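Local coordinates for polymeric Immunoglobulin Receptor (Oncorhynchus mykiss, PDB 5F1S), which probably binds polymeric immunoglobulins for transport to mucosal surfaces, its immunoglobulin-domain ectodomain corresponding to secretory component, at residues G13-I18 with T76-Q81; Y29-C34 with C90-G95; G86-G91 with L106-I111. One frame throughout, in Å; residues are numbered along the deposited sequence.

Followed from the N terminus, the first V-set domain illustrates how an immunoglobulin sandwich is stitched together by contacts distant in sequence. Interaction 1 closes a loop when strand 72-77 and the turn after it return to residues 13-18, in one sheet. Interaction 2 starts within that loop, at residues 29-34, and closes beyond it at 90-95, so the two cross. Interaction 3 follows interaction 1 in series and is a short hairpin closure, 86-91 with 106-111; it begins where interaction 2 ends, sharing Cys90 and Gly91. Interactions 2 and 3 therefore flank strand 86-92 in the second sheet, while Trp33, Met77 and Ile18 pack the two sheets together.

Interaction 1 (G13-I18 with T76-Q81); sequences GRSVMI and TMTELQ
Val16 reaches Leu80 and Met77 through a fork of two methyl groups. A chi1 of -65° puts CG1 anti to the carbonyl carbon, where it meets Leu80 CD1 at 3.8 Å, while CG2 stands between the backbone N and the carbonyl carbon and rests against Met77 CB at 4.0 Å. Leu80 crosses Val16 at about a right angle, its chi2 of 164° setting CD1 between the two methyls; Met77 instead runs beside Val16, both pointing to the same face. The backbones zip up antiparallel. Val16 N donates to Met77 O (2.9 Å) and Val16 O accepts from Met77 N (3.0 Å), a hydrogen-bonded pair. Beyond it the strands give way to a turn, yet the pairing goes on: Leu80 N bonds to Arg14 O at 3.0 Å, and Gly13 N to Leu80 O at 2.8 Å. Glu79, with phi and psi both near +50°, makes this turn, and a water bridges its N to Gly13 O. The positive phi of Gly13 fits a residue without a side chain. Arg14 points away from the contact, its guanidinium hydrogen-bonded to the carbonyl oxygens of Lys177 and Tyr135 in the second domain. Strands 16-22 and 72-77 are adjacent in one sheet of the V-set sandwich; Met77 faces strand 103-111 of the other sheet through Ile108, and Val16 and Leu80 face strand 8-11.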
ATOM      1  N   GLY A  13       3.582  -0.523  -8.302  1.00 33.02           N
ATOM      2  CA  GLY A  13       2.461  -0.089  -9.098  1.00 34.34           C
ATOM      3  C   GLY A  13       1.529   0.893  -8.420  1.00 34.31           C
ATOM      4  O   GLY A  13       0.795   1.588  -9.114  1.00 34.60           O
ATOM      5  N   ARG A  14       1.502   0.934  -7.094  1.00 29.60           N
ATOM      6  CA  ARG A  14       0.652   1.833  -6.353  1.00 34.00           C
ATOM      7  C   ARG A  14       1.292   3.217  -6.232  1.00 32.02           C
ATOM      8  O   ARG A  14       2.448   3.457  -6.589  1.00 30.84           O
ATOM      9  CB  ARG A  14       0.387   1.294  -4.940  1.00 33.85           C
ATOM     10  CG  ARG A  14      -0.339  -0.093  -4.768  1.00 39.69           C
ATOM     11  CD  ARG A  14      -1.703  -0.083  -5.262  1.00 42.45           C
ATOM     12  NE  ARG A  14      -2.614  -1.052  -4.584  1.00 42.01           N
ATOM     13  CZ  ARG A  14      -2.587  -2.378  -4.770  1.00 41.77           C
ATOM     14  NH1 ARG A  14      -1.676  -2.960  -5.532  1.00 38.84           N
ATOM     15  NH2 ARG A  14      -3.480  -3.143  -4.189  1.00 43.86           N
ATOM     16  N   SER A  15       0.491   4.143  -5.737  1.00 30.79           N
ATOM     17  CA  SER A  15       0.883   5.538  -5.577  1.00 31.39           C
ATOM     18  C   SER A  15       1.024   5.834  -4.099  1.00 32.58           C
ATOM     19  O   SER A  15       0.418   5.153  -3.272  1.00 35.48           O
ATOM     20  CB  SER A  15      -0.187   6.455  -6.174  1.00 36.33           C
ATOM     21  OG  SER A  15      -0.248   6.233  -7.562  1.00 42.71           O
ATOM     22  N   VAL A  16       1.795   6.878  -3.760  1.00 31.59           N
ATOM     23  CA  VAL A  16       1.815   7.401  -2.402  1.00 31.66           C
ATOM     24  C   VAL A  16       1.527   8.896  -2.421  1.00 32.63           C
ATOM     25  O   VAL A  16       1.842   9.599  -3.377  1.00 30.17           O
ATOM     26  CB  VAL A  16       3.145   7.143  -1.660  1.00 34.61           C
ATOM     27  CG1 VAL A  16       3.369   5.631  -1.458  1.00 37.27           C
ATOM     28  CG2 VAL A  16       4.317   7.772  -2.377  1.00 31.78           C
ATOM     29  N   MET A  17       0.931   9.356  -1.333  1.00 29.27           N
ATOM     30  CA  MET A  17       0.616  10.763  -1.111  1.00 29.61           C
ATOM     31  C   MET A  17       1.260  11.122   0.216  1.00 31.65           C
ATOM     32  O   MET A  17       0.845  10.589   1.249  1.00 32.76           O
ATOM     33  CB  MET A  17      -0.898  11.011  -1.067  1.00 31.12           C
ATOM     34  CG  MET A  17      -1.236  12.447  -0.798  1.00 31.57           C
ATOM     35  SD  MET A  17      -3.090  12.640  -0.637  1.00 42.69           S
ATOM     36  CE  MET A  17      -3.380  11.895   0.871  1.00 40.79           C
ATOM     37  N   ILE A  18       2.270  11.988   0.186  1.00 28.71           N
ATOM     38  CA  ILE A  18       3.148  12.241   1.321  1.00 27.62           C
ATOM     39  C   ILE A  18       2.944  13.688   1.758  1.00 26.29           C
ATOM     40  O   ILE A  18       3.275  14.599   0.990  1.00 28.10           O
ATOM     41  CB  ILE A  18       4.620  11.991   0.960  1.00 28.87           C
ATOM     42  CG1 ILE A  18       4.757  10.507   0.606  1.00 35.90           C
ATOM     43  CG2 ILE A  18       5.517  12.382   2.088  1.00 31.07           C
ATOM     44  CD1 ILE A  18       6.007  10.208  -0.145  1.00 52.59           C
ATOM     45  N   THR A  76       3.031  13.641  -4.437  1.00 28.12           N
ATOM     46  CA  THR A  76       2.404  12.418  -4.907  1.00 28.27           C
ATOM     47  C   THR A  76       3.361  11.726  -5.868  1.00 28.65           C
ATOM     48  O   THR A  76       3.811  12.320  -6.849  1.00 29.29           O
ATOM     49  CB  THR A  76       1.065  12.727  -5.601  1.00 31.14           C
ATOM     50  OG1 THR A  76       0.224  13.392  -4.663  1.00 32.99           O
ATOM     51  CG2 THR A  76       0.386  11.440  -6.097  1.00 34.76           C
ATOM     52  N   MET A  77       3.674  10.469  -5.596  1.00 30.09           N
ATOM     53  CA  MET A  77       4.499   9.682  -6.487  1.00 30.36           C
ATOM     54  C   MET A  77       3.622   8.540  -6.977  1.00 32.34           C
ATOM     55  O   MET A  77       3.002   7.826  -6.174  1.00 30.10           O
ATOM     56  CB  MET A  77       5.780   9.144  -5.804  1.00 32.33           C
ATOM     57  CG  MET A  77       6.700  10.257  -5.292  1.00 34.12           C
ATOM     58  SD  MET A  77       8.176   9.522  -4.539  1.00 37.57           S
ATOM     59  CE  MET A  77       8.985   9.180  -5.990  1.00 36.32           C
ATOM     60  N   THR A  78       3.544   8.385  -8.282  1.00 29.78           N
ATOM     61  CA  THR A  78       2.615   7.423  -8.865  1.00 31.99           C
ATOM     62  C   THR A  78       3.348   6.237  -9.484  1.00 33.55           C
ATOM     63  O   THR A  78       4.525   6.303  -9.879  1.00 33.65           O
ATOM     64  CB  THR A  78       1.722   8.097  -9.941  1.00 37.13           C
ATOM     65  OG1 THR A  78       2.561   8.578 -10.998  1.00 36.92           O
ATOM     66  CG2 THR A  78       0.924   9.279  -9.328  1.00 36.14           C
ATOM     67  N   GLU A  79       2.620   5.130  -9.572  1.00 34.53           N
ATOM     68  CA  GLU A  79       3.100   3.957 -10.296  1.00 38.52           C
ATOM     69  C   GLU A  79       4.517   3.595  -9.847  1.00 31.99           C
ATOM     70  O   GLU A  79       5.432   3.390 -10.650  1.00 33.18           O
ATOM     71  CB  GLU A  79       3.061   4.182 -11.809  1.00 42.93           C
ATOM     72  CG  GLU A  79       1.784   4.823 -12.350  1.00 53.88           C
ATOM     73  CD  GLU A  79       0.781   3.829 -12.871  1.00 64.57           C
ATOM     74  OE1 GLU A  79       0.950   2.612 -12.637  1.00 70.65           O
ATOM     75  OE2 GLU A  79      -0.185   4.270 -13.527  1.00 73.16           O
ATOM     76  N   LEU A  80       4.697   3.494  -8.534  1.00 31.36           N
ATOM     77  CA  LEU A  80       6.031   3.291  -8.003  1.00 30.38           C
ATOM     78  C   LEU A  80       6.602   1.958  -8.456  1.00 31.39           C
ATOM     79  O   LEU A  80       5.917   0.936  -8.419  1.00 34.02           O
ATOM     80  CB  LEU A  80       6.002   3.339  -6.481  1.00 29.87           C
ATOM     81  CG  LEU A  80       5.909   4.766  -5.953  1.00 33.32           C
ATOM     82  CD1 LEU A  80       5.492   4.743  -4.487  1.00 38.19           C
ATOM     83  CD2 LEU A  80       7.267   5.483  -6.088  1.00 34.88           C
ATOM     84  N   GLN A  81       7.877   1.972  -8.816  1.00 31.74           N
ATOM     85  CA  GLN A  81       8.608   0.789  -9.245  1.00 32.78           C
ATOM     86  C   GLN A  81       9.585   0.349  -8.170  1.00 31.61           C
ATOM     87  O   GLN A  81      10.025   1.131  -7.329  1.00 33.14           O
ATOM     88  CB  GLN A  81       9.343   1.093 -10.553  1.00 35.57           C
ATOM     89  CG  GLN A  81       8.401   1.528 -11.661  1.00 34.16           C
ATOM     90  CD  GLN A  81       7.380   0.490 -11.997  1.00 35.21           C
ATOM     91  OE1 GLN A  81       7.715  -0.538 -12.575  1.00 38.81           O
ATOM     92  NE2 GLN A  81       6.134   0.748 -11.667  1.00 35.85           N
TER
HETATM   93  O   HOH W   1      -0.072   4.462  -9.286  1.00 43.14           O
HETATM   94  O   HOH W   2      -0.476   0.879 -11.717  1.00 51.04           O

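Interaction 2 (Y29-C34 with C90-G95); sequences YVKYWC and CGVEVG
Tyr32 lays one ring face over the backbone of Gly91, whose CA sits 3.7 Å from the ring centroid in a CH-pi contact. Because Gly91 carries no side chain, the ring can lie directly on the strand. At the ring edge, in its plane, are Glu93 N and a water that joins Tyr32 OH to Val92 O. A chi1 of 66° places CG between the backbone N and the carbonyl carbon, and from there the ring lies across the neighbouring strand. Tyr29 uses its ring similarly near the end of the contact: Val94 CB lies over one face, 4.1 Å from the centroid, and Tyr29 CB packs on Val92 CG1 at 3.5 Å. Trp33 is met at its edge, where Cys90 SG lies in the ring plane, 3.9 Å from CZ3, a sulfur-aromatic contact.

Between Tyr32 on one face of the sheet and Trp33 on the other, the backbones pair antiparallel. Tyr32 and Gly91 exchange two hydrogen bonds, N to O in each direction, and Glu93 N gives a nearly straight one to Val30 O (2.8 Å, 174°). A second water joins Val30 N to Glu93 O. On the face of Trp33 and Cys90, Lys31 lies alongside Val92; its buried ammonium bonds to Tyr29 O at 2.8 Å and also pairs with Asp66. The carboxylate of Glu93 is instead held by Arg47.

In a V-set domain this is the junction of the strands that lead out of and into the CDR1-like and CDR3-like loops. Strand 31-35 lies between 86-92 and 43-47, Cys34 is bonded to Cys42, and the Cys90-Cys20 disulfide beside Trp33 joins this sheet to strand 16-22 of the opposite one.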
ATOM      1  N   TYR A  29       8.233  30.206   0.834  1.00 34.14           N
ATOM      2  CA  TYR A  29       9.439  29.737   0.193  1.00 33.49           C
ATOM      3  C   TYR A  29       9.137  28.586  -0.761  1.00 33.17           C
ATOM      4  O   TYR A  29       8.147  27.881  -0.596  1.00 32.41           O
ATOM      5  CB  TYR A  29      10.457  29.257   1.234  1.00 37.59           C
ATOM      6  CG  TYR A  29      10.990  30.391   2.082  1.00 31.74           C
ATOM      7  CD1 TYR A  29      10.324  30.813   3.236  1.00 38.53           C
ATOM      8  CD2 TYR A  29      12.107  31.045   1.700  1.00 35.15           C
ATOM      9  CE1 TYR A  29      10.820  31.878   4.016  1.00 39.88           C
ATOM     10  CE2 TYR A  29      12.616  32.117   2.472  1.00 36.25           C
ATOM     11  CZ  TYR A  29      11.967  32.490   3.625  1.00 36.95           C
ATOM     12  OH  TYR A  29      12.423  33.534   4.390  1.00 36.99           O
ATOM     13  N   VAL A  30      10.043  28.358  -1.701  1.00 32.72           N
ATOM     14  CA  VAL A  30       9.890  27.243  -2.628  1.00 31.67           C
ATOM     15  C   VAL A  30      10.054  25.933  -1.856  1.00 31.64           C
ATOM     16  O   VAL A  30      10.929  25.811  -0.980  1.00 31.60           O
ATOM     17  CB  VAL A  30      10.899  27.351  -3.767  1.00 35.48           C
ATOM     18  CG1 VAL A  30      10.844  26.137  -4.688  1.00 33.95           C
ATOM     19  CG2 VAL A  30      10.671  28.683  -4.525  1.00 35.60           C
ATOM     20  N   LYS A  31       9.195  24.971  -2.158  1.00 32.31           N
ATOM     21  CA  LYS A  31       9.261  23.641  -1.551  1.00 30.65           C
ATOM     22  C   LYS A  31       9.817  22.663  -2.571  1.00 31.16           C
ATOM     23  O   LYS A  31       9.623  22.818  -3.787  1.00 31.72           O
ATOM     24  CB  LYS A  31       7.871  23.176  -1.085  1.00 30.62           C
ATOM     25  CG  LYS A  31       7.066  24.220  -0.290  1.00 29.92           C
ATOM     26  CD  LYS A  31       7.891  24.772   0.898  1.00 31.73           C
ATOM     27  CE  LYS A  31       6.982  25.589   1.864  1.00 33.51           C
ATOM     28  NZ  LYS A  31       6.343  26.776   1.190  1.00 35.38           N
ATOM     29  N   TYR A  32      10.498  21.634  -2.084  1.00 28.52           N
ATOM     30  CA  TYR A  32      11.063  20.659  -2.998  1.00 31.00           C
ATOM     31  C   TYR A  32      11.048  19.267  -2.376  1.00 30.02           C
ATOM     32  O   TYR A  32      10.834  19.093  -1.176  1.00 28.89           O
ATOM     33  CB  TYR A  32      12.477  21.066  -3.466  1.00 31.65           C
ATOM     34  CG  TYR A  32      13.548  21.077  -2.415  1.00 32.06           C
ATOM     35  CD1 TYR A  32      14.385  19.993  -2.254  1.00 35.36           C
ATOM     36  CD2 TYR A  32      13.749  22.191  -1.602  1.00 33.67           C
ATOM     37  CE1 TYR A  32      15.412  20.022  -1.272  1.00 37.94           C
ATOM     38  CE2 TYR A  32      14.748  22.214  -0.624  1.00 36.45           C
ATOM     39  CZ  TYR A  32      15.575  21.127  -0.489  1.00 38.68           C
ATOM     40  OH  TYR A  32      16.563  21.129   0.458  1.00 39.85           O
ATOM     41  N   TRP A  33      11.210  18.280  -3.250  1.00 30.06           N
ATOM     42  CA  TRP A  33      11.219  16.859  -2.910  1.00 31.81           C
ATOM     43  C   TRP A  33      12.477  16.263  -3.515  1.00 33.09           C
ATOM     44  O   TRP A  33      12.696  16.387  -4.723  1.00 33.21           O
ATOM     45  CB  TRP A  33       9.971  16.182  -3.462  1.00 29.20           C
ATOM     46  CG  TRP A  33       9.811  14.744  -3.238  1.00 30.83           C
ATOM     47  CD1 TRP A  33       9.836  13.746  -4.182  1.00 33.29           C
ATOM     48  CD2 TRP A  33       9.538  14.112  -1.993  1.00 29.13           C
ATOM     49  NE1 TRP A  33       9.610  12.541  -3.591  1.00 30.85           N
ATOM     50  CE2 TRP A  33       9.360  12.740  -2.254  1.00 29.20           C
ATOM     51  CE3 TRP A  33       9.378  14.582  -0.689  1.00 30.20           C
ATOM     52  CZ2 TRP A  33       9.096  11.820  -1.248  1.00 30.23           C
ATOM     53  CZ3 TRP A  33       9.079  13.678   0.308  1.00 31.94           C
ATOM     54  CH2 TRP A  33       8.950  12.306   0.025  1.00 31.83           C
ATOM     55  N   CYS A  34      13.306  15.639  -2.667  1.00 31.32           N
ATOM     56  CA  CYS A  34      14.668  15.230  -2.989  1.00 34.27           C
ATOM     57  C   CYS A  34      14.773  13.710  -2.799  1.00 33.79           C
ATOM     58  O   CYS A  34      14.131  13.167  -1.911  1.00 33.56           O
ATOM     59  CB  CYS A  34      15.704  15.946  -2.047  1.00 38.19           C
ATOM     60  SG  CYS A  34      17.098  16.679  -2.978  1.00 58.41           S
ATOM     61  N   CYS A  90      11.666  15.792   2.191  1.00 28.35           N
ATOM     62  CA  CYS A  90      10.947  17.066   2.149  1.00 29.06           C
ATOM     63  C   CYS A  90      11.948  18.183   2.350  1.00 32.12           C
ATOM     64  O   CYS A  90      12.740  18.104   3.291  1.00 31.50           O
ATOM     65  CB  CYS A  90       9.944  17.154   3.309  1.00 28.14           C
ATOM     66  SG  CYS A  90       8.675  15.942   3.502  1.00 32.48           S
ATOM     67  N   GLY A  91      11.918  19.224   1.513  1.00 31.49           N
ATOM     68  CA  GLY A  91      12.791  20.380   1.727  1.00 31.86           C
ATOM     69  C   GLY A  91      12.080  21.711   1.539  1.00 32.81           C
ATOM     70  O   GLY A  91      11.144  21.837   0.751  1.00 29.16           O
ATOM     71  N   VAL A  92      12.563  22.724   2.270  1.00 33.96           N
ATOM     72  CA  VAL A  92      12.195  24.125   2.041  1.00 31.57           C
ATOM     73  C   VAL A  92      13.446  24.852   1.571  1.00 34.18           C
ATOM     74  O   VAL A  92      14.513  24.717   2.183  1.00 34.15           O
ATOM     75  CB  VAL A  92      11.627  24.814   3.289  1.00 29.62           C
ATOM     76  CG1 VAL A  92      11.245  26.280   2.931  1.00 34.91           C
ATOM     77  CG2 VAL A  92      10.405  24.061   3.921  1.00 34.04           C
ATOM     78  N   GLU A  93      13.340  25.594   0.459  1.00 31.94           N
ATOM     79  CA  GLU A  93      14.501  26.277  -0.111  1.00 33.13           C
ATOM     80  C   GLU A  93      14.643  27.622   0.590  1.00 35.03           C
ATOM     81  O   GLU A  93      13.949  28.581   0.246  1.00 34.73           O
ATOM     82  CB  GLU A  93      14.342  26.457  -1.608  1.00 35.58           C
ATOM     83  CG  GLU A  93      15.521  27.148  -2.255  1.00 39.79           C
ATOM     84  CD  GLU A  93      15.428  27.030  -3.758  1.00 48.74           C
ATOM     85  OE1 GLU A  93      15.708  25.915  -4.264  1.00 47.00           O
ATOM     86  OE2 GLU A  93      15.006  28.011  -4.409  1.00 47.27           O
ATOM     87  N   VAL A  94      15.532  27.692   1.574  1.00 34.76           N
ATOM     88  CA  VAL A  94      15.732  28.931   2.330  1.00 33.93           C
ATOM     89  C   VAL A  94      17.195  28.960   2.748  1.00 34.24           C
ATOM     90  O   VAL A  94      17.758  27.938   3.129  1.00 32.99           O
ATOM     91  CB  VAL A  94      14.778  29.053   3.535  1.00 34.47           C
ATOM     92  CG1 VAL A  94      14.809  27.821   4.404  1.00 34.58           C
ATOM     93  CG2 VAL A  94      15.040  30.325   4.368  1.00 36.33           C
ATOM     94  N   GLY A  95      17.823  30.115   2.608  1.00 35.61           N
ATOM     95  CA  GLY A  95      19.196  30.223   3.022  1.00 38.55           C
ATOM     96  C   GLY A  95      19.335  30.618   4.482  1.00 33.49           C
ATOM     97  O   GLY A  95      18.434  31.201   5.075  1.00 35.01           O
TER
HETATM   98  O   HOH W   3      12.511  29.814  -1.645  1.00 33.66           O
HETATM   99  O   HOH W   4      16.740  23.383   2.103  1.00 43.80           O

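Interaction 3 (G86-G91 with L106-I111); sequences GWYWCG and LHINVI
Gly86 and Ile108 bond to each other twice, Gly86 N to Ile108 O at 2.9 Å and Ile108 N to Gly86 O at 2.8 Å, the second nearly straight at 173°. Two residues along, Tyr88 and Leu106 repeat the reciprocal pattern, with Tyr88 N to Leu106 O at 2.9 Å. Between these antiparallel hydrogen-bonded pairs sits the non-hydrogen-bonded pair Trp87 and His107. Here the contact is made by rings. His107 CB stands over the six-membered ring of Trp87, 3.6 Å from its centroid and almost exactly on the ring normal. From there chi1 of -175° sets His107 CG anti to the backbone N, and the imidazole turns its edge to the face of the pyrrole ring, a T-shaped arrangement with planes at 67° and CD2 3.6 Å from Trp87 NE1. Gly86 O lies over one face of the imidazole.

On the other side of the sheet the packing is apolar: Tyr88 CD1 meets Ile108 CD1 at 3.7 Å, and Tyr88 CB touches Leu106 CD2. The Tyr88 hydroxyl bonds back to Asp84 O, the tyrosine corner common in immunoglobulin domains, and its ring meets that of Trp33 nearly parallel. The chemistry is thus two-sided: Tyr88, Leu106 and Ile108 turn apolar surfaces into the sandwich core, whereas Trp87 and His107 form an aromatic patch on the outer face, their backbones bonding outward to Gly36, Leu8 and Asp7.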
ATOM      1  N   GLY A  86      13.940   3.715  -1.616  1.00 33.15           N
ATOM      2  CA  GLY A  86      15.046   4.459  -1.054  1.00 34.26           C
ATOM      3  C   GLY A  86      14.583   5.624  -0.204  1.00 33.90           C
ATOM      4  O   GLY A  86      13.405   5.745   0.166  1.00 31.96           O
ATOM      5  N   TRP A  87      15.563   6.430   0.142  1.00 32.44           N
ATOM      6  CA  TRP A  87      15.332   7.574   1.004  1.00 32.28           C
ATOM      7  C   TRP A  87      14.941   8.796   0.177  1.00 29.89           C
ATOM      8  O   TRP A  87      15.520   9.047  -0.891  1.00 32.27           O
ATOM      9  CB  TRP A  87      16.594   7.875   1.822  1.00 35.39           C
ATOM     10  CG  TRP A  87      16.802   6.872   2.915  1.00 33.64           C
ATOM     11  CD1 TRP A  87      17.614   5.775   2.881  1.00 38.15           C
ATOM     12  CD2 TRP A  87      16.174   6.869   4.194  1.00 34.32           C
ATOM     13  NE1 TRP A  87      17.524   5.098   4.063  1.00 36.36           N
ATOM     14  CE2 TRP A  87      16.663   5.746   4.898  1.00 35.08           C
ATOM     15  CE3 TRP A  87      15.244   7.707   4.825  1.00 35.42           C
ATOM     16  CZ2 TRP A  87      16.226   5.421   6.188  1.00 37.20           C
ATOM     17  CZ3 TRP A  87      14.832   7.396   6.139  1.00 38.38           C
ATOM     18  CH2 TRP A  87      15.317   6.256   6.793  1.00 37.24           C
ATOM     19  N   TYR A  88      13.994   9.556   0.721  1.00 32.06           N
ATOM     20  CA  TYR A  88      13.513  10.806   0.141  1.00 32.31           C
ATOM     21  C   TYR A  88      13.443  11.893   1.210  1.00 31.92           C
ATOM     22  O   TYR A  88      13.355  11.613   2.415  1.00 31.65           O
ATOM     23  CB  TYR A  88      12.136  10.599  -0.468  1.00 29.46           C
ATOM     24  CG  TYR A  88      12.127   9.713  -1.690  1.00 29.97           C
ATOM     25  CD1 TYR A  88      12.154   8.322  -1.566  1.00 29.90           C
ATOM     26  CD2 TYR A  88      12.124  10.258  -2.953  1.00 30.00           C
ATOM     27  CE1 TYR A  88      12.121   7.512  -2.689  1.00 31.40           C
ATOM     28  CE2 TYR A  88      12.112   9.456  -4.093  1.00 31.84           C
ATOM     29  CZ  TYR A  88      12.118   8.079  -3.944  1.00 32.99           C
ATOM     30  OH  TYR A  88      12.093   7.310  -5.074  1.00 31.35           O
ATOM     31  N   TRP A  89      13.491  13.154   0.755  1.00 31.48           N
ATOM     32  CA  TRP A  89      13.508  14.315   1.656  1.00 31.30           C
ATOM     33  C   TRP A  89      12.490  15.364   1.240  1.00 29.87           C
ATOM     34  O   TRP A  89      12.421  15.707   0.073  1.00 32.29           O
ATOM     35  CB  TRP A  89      14.874  15.015   1.679  1.00 31.01           C
ATOM     36  CG  TRP A  89      15.966  14.134   2.075  1.00 33.49           C
ATOM     37  CD1 TRP A  89      16.593  13.191   1.275  1.00 34.16           C
ATOM     38  CD2 TRP A  89      16.590  14.052   3.350  1.00 34.40           C
ATOM     39  NE1 TRP A  89      17.563  12.555   1.994  1.00 36.24           N
ATOM     40  CE2 TRP A  89      17.570  13.041   3.267  1.00 34.40           C
ATOM     41  CE3 TRP A  89      16.405  14.708   4.579  1.00 35.11           C
ATOM     42  CZ2 TRP A  89      18.384  12.704   4.354  1.00 38.37           C
ATOM     43  CZ3 TRP A  89      17.197  14.351   5.644  1.00 38.83           C
ATOM     44  CH2 TRP A  89      18.179  13.356   5.517  1.00 36.95           C
ATOM     45  N   CYS A  90      11.666  15.792   2.191  1.00 28.35           N
ATOM     46  CA  CYS A  90      10.947  17.066   2.149  1.00 29.06           C
ATOM     47  C   CYS A  90      11.948  18.183   2.350  1.00 32.12           C
ATOM     48  O   CYS A  90      12.740  18.104   3.291  1.00 31.50           O
ATOM     49  CB  CYS A  90       9.944  17.154   3.309  1.00 28.14           C
ATOM     50  SG  CYS A  90       8.675  15.942   3.502  1.00 32.48           S
ATOM     51  N   GLY A  91      11.918  19.224   1.513  1.00 31.49           N
ATOM     52  CA  GLY A  91      12.791  20.380   1.727  1.00 31.86           C
ATOM     53  C   GLY A  91      12.080  21.711   1.539  1.00 32.81           C
ATOM     54  O   GLY A  91      11.144  21.837   0.751  1.00 29.16           O
ATOM     55  N   LEU A 106      12.265  10.329   4.797  1.00 31.96           N
ATOM     56  CA  LEU A 106      11.568   9.075   5.064  1.00 35.32           C
ATOM     57  C   LEU A 106      12.017   8.082   4.016  1.00 31.96           C
ATOM     58  O   LEU A 106      12.504   8.445   2.945  1.00 30.16           O
ATOM     59  CB  LEU A 106      10.054   9.199   5.064  1.00 37.97           C
ATOM     60  CG  LEU A 106       9.412   9.098   3.677  1.00 38.96           C
ATOM     61  CD1 LEU A 106       7.949   9.086   3.790  1.00 44.17           C
ATOM     62  CD2 LEU A 106       9.889  10.274   2.882  1.00 40.27           C
ATOM     63  N   HIS A 107      11.837   6.813   4.341  1.00 32.93           N
ATOM     64  CA  HIS A 107      12.246   5.747   3.457  1.00 32.29           C
ATOM     65  C   HIS A 107      10.992   5.166   2.830  1.00 31.19           C
ATOM     66  O   HIS A 107       9.993   4.982   3.510  1.00 30.84           O
ATOM     67  CB  HIS A 107      13.021   4.633   4.195  1.00 34.63           C
ATOM     68  CG  HIS A 107      13.556   3.580   3.272  1.00 33.91           C
ATOM     69  ND1 HIS A 107      12.876   2.410   3.005  1.00 34.92           N
ATOM     70  CD2 HIS A 107      14.682   3.543   2.519  1.00 33.69           C
ATOM     71  CE1 HIS A 107      13.570   1.689   2.137  1.00 35.84           C
ATOM     72  NE2 HIS A 107      14.665   2.360   1.823  1.00 35.83           N
ATOM     73  N   ILE A 108      11.061   4.882   1.536  1.00 31.38           N
ATOM     74  CA  ILE A 108       9.968   4.247   0.799  1.00 31.83           C
ATOM     75  C   ILE A 108      10.487   2.906   0.283  1.00 31.11           C
ATOM     76  O   ILE A 108      11.493   2.859  -0.427  1.00 31.90           O
ATOM     77  CB  ILE A 108       9.473   5.112  -0.378  1.00 31.38           C
ATOM     78  CG1 ILE A 108       9.017   6.470   0.112  1.00 34.24           C
ATOM     79  CG2 ILE A 108       8.370   4.404  -1.115  1.00 33.85           C
ATOM     80  CD1 ILE A 108       8.583   7.492  -1.052  1.00 35.66           C
ATOM     81  N   ASN A 109       9.821   1.824   0.669  1.00 31.45           N
ATOM     82  CA  ASN A 109      10.200   0.477   0.235  1.00 32.66           C
ATOM     83  C   ASN A 109       9.108  -0.008  -0.694  1.00 31.74           C
ATOM     84  O   ASN A 109       7.966  -0.182  -0.266  1.00 35.39           O
ATOM     85  CB  ASN A 109      10.352  -0.446   1.447  1.00 36.27           C
ATOM     86  CG  ASN A 109      10.881  -1.816   1.057  1.00 37.82           C
ATOM     87  OD1 ASN A 109      11.586  -1.954   0.051  1.00 44.12           O
ATOM     88  ND2 ASN A 109      10.525  -2.828   1.838  1.00 44.15           N
ATOM     89  N   VAL A 110       9.441  -0.191  -1.968  1.00 32.20           N
ATOM     90  CA  VAL A 110       8.469  -0.600  -2.967  1.00 31.39           C
ATOM     91  C   VAL A 110       8.621  -2.103  -3.142  1.00 34.96           C
ATOM     92  O   VAL A 110       9.676  -2.579  -3.558  1.00 36.45           O
ATOM     93  CB  VAL A 110       8.669   0.127  -4.298  1.00 30.41           C
ATOM     94  CG1 VAL A 110       7.542  -0.255  -5.269  1.00 30.73           C
ATOM     95  CG2 VAL A 110       8.642   1.607  -4.096  1.00 30.59           C
ATOM     96  N   ILE A 111       7.565  -2.842  -2.845  1.00 34.52           N
ATOM     97  CA  ILE A 111       7.685  -4.286  -2.690  1.00 35.16           C
ATOM     98  C   ILE A 111       6.922  -5.017  -3.782  1.00 33.86           C
ATOM     99  O   ILE A 111       5.871  -4.581  -4.269  1.00 34.08           O
ATOM    100  CB  ILE A 111       7.208  -4.736  -1.293  1.00 37.89           C
ATOM    101  CG1 ILE A 111       5.820  -4.308  -1.029  1.00 37.66           C
ATOM    102  CG2 ILE A 111       8.109  -4.107  -0.224  1.00 38.94           C
ATOM    103  CD1 ILE A 111       5.329  -4.731   0.400  1.00 46.01           C
TER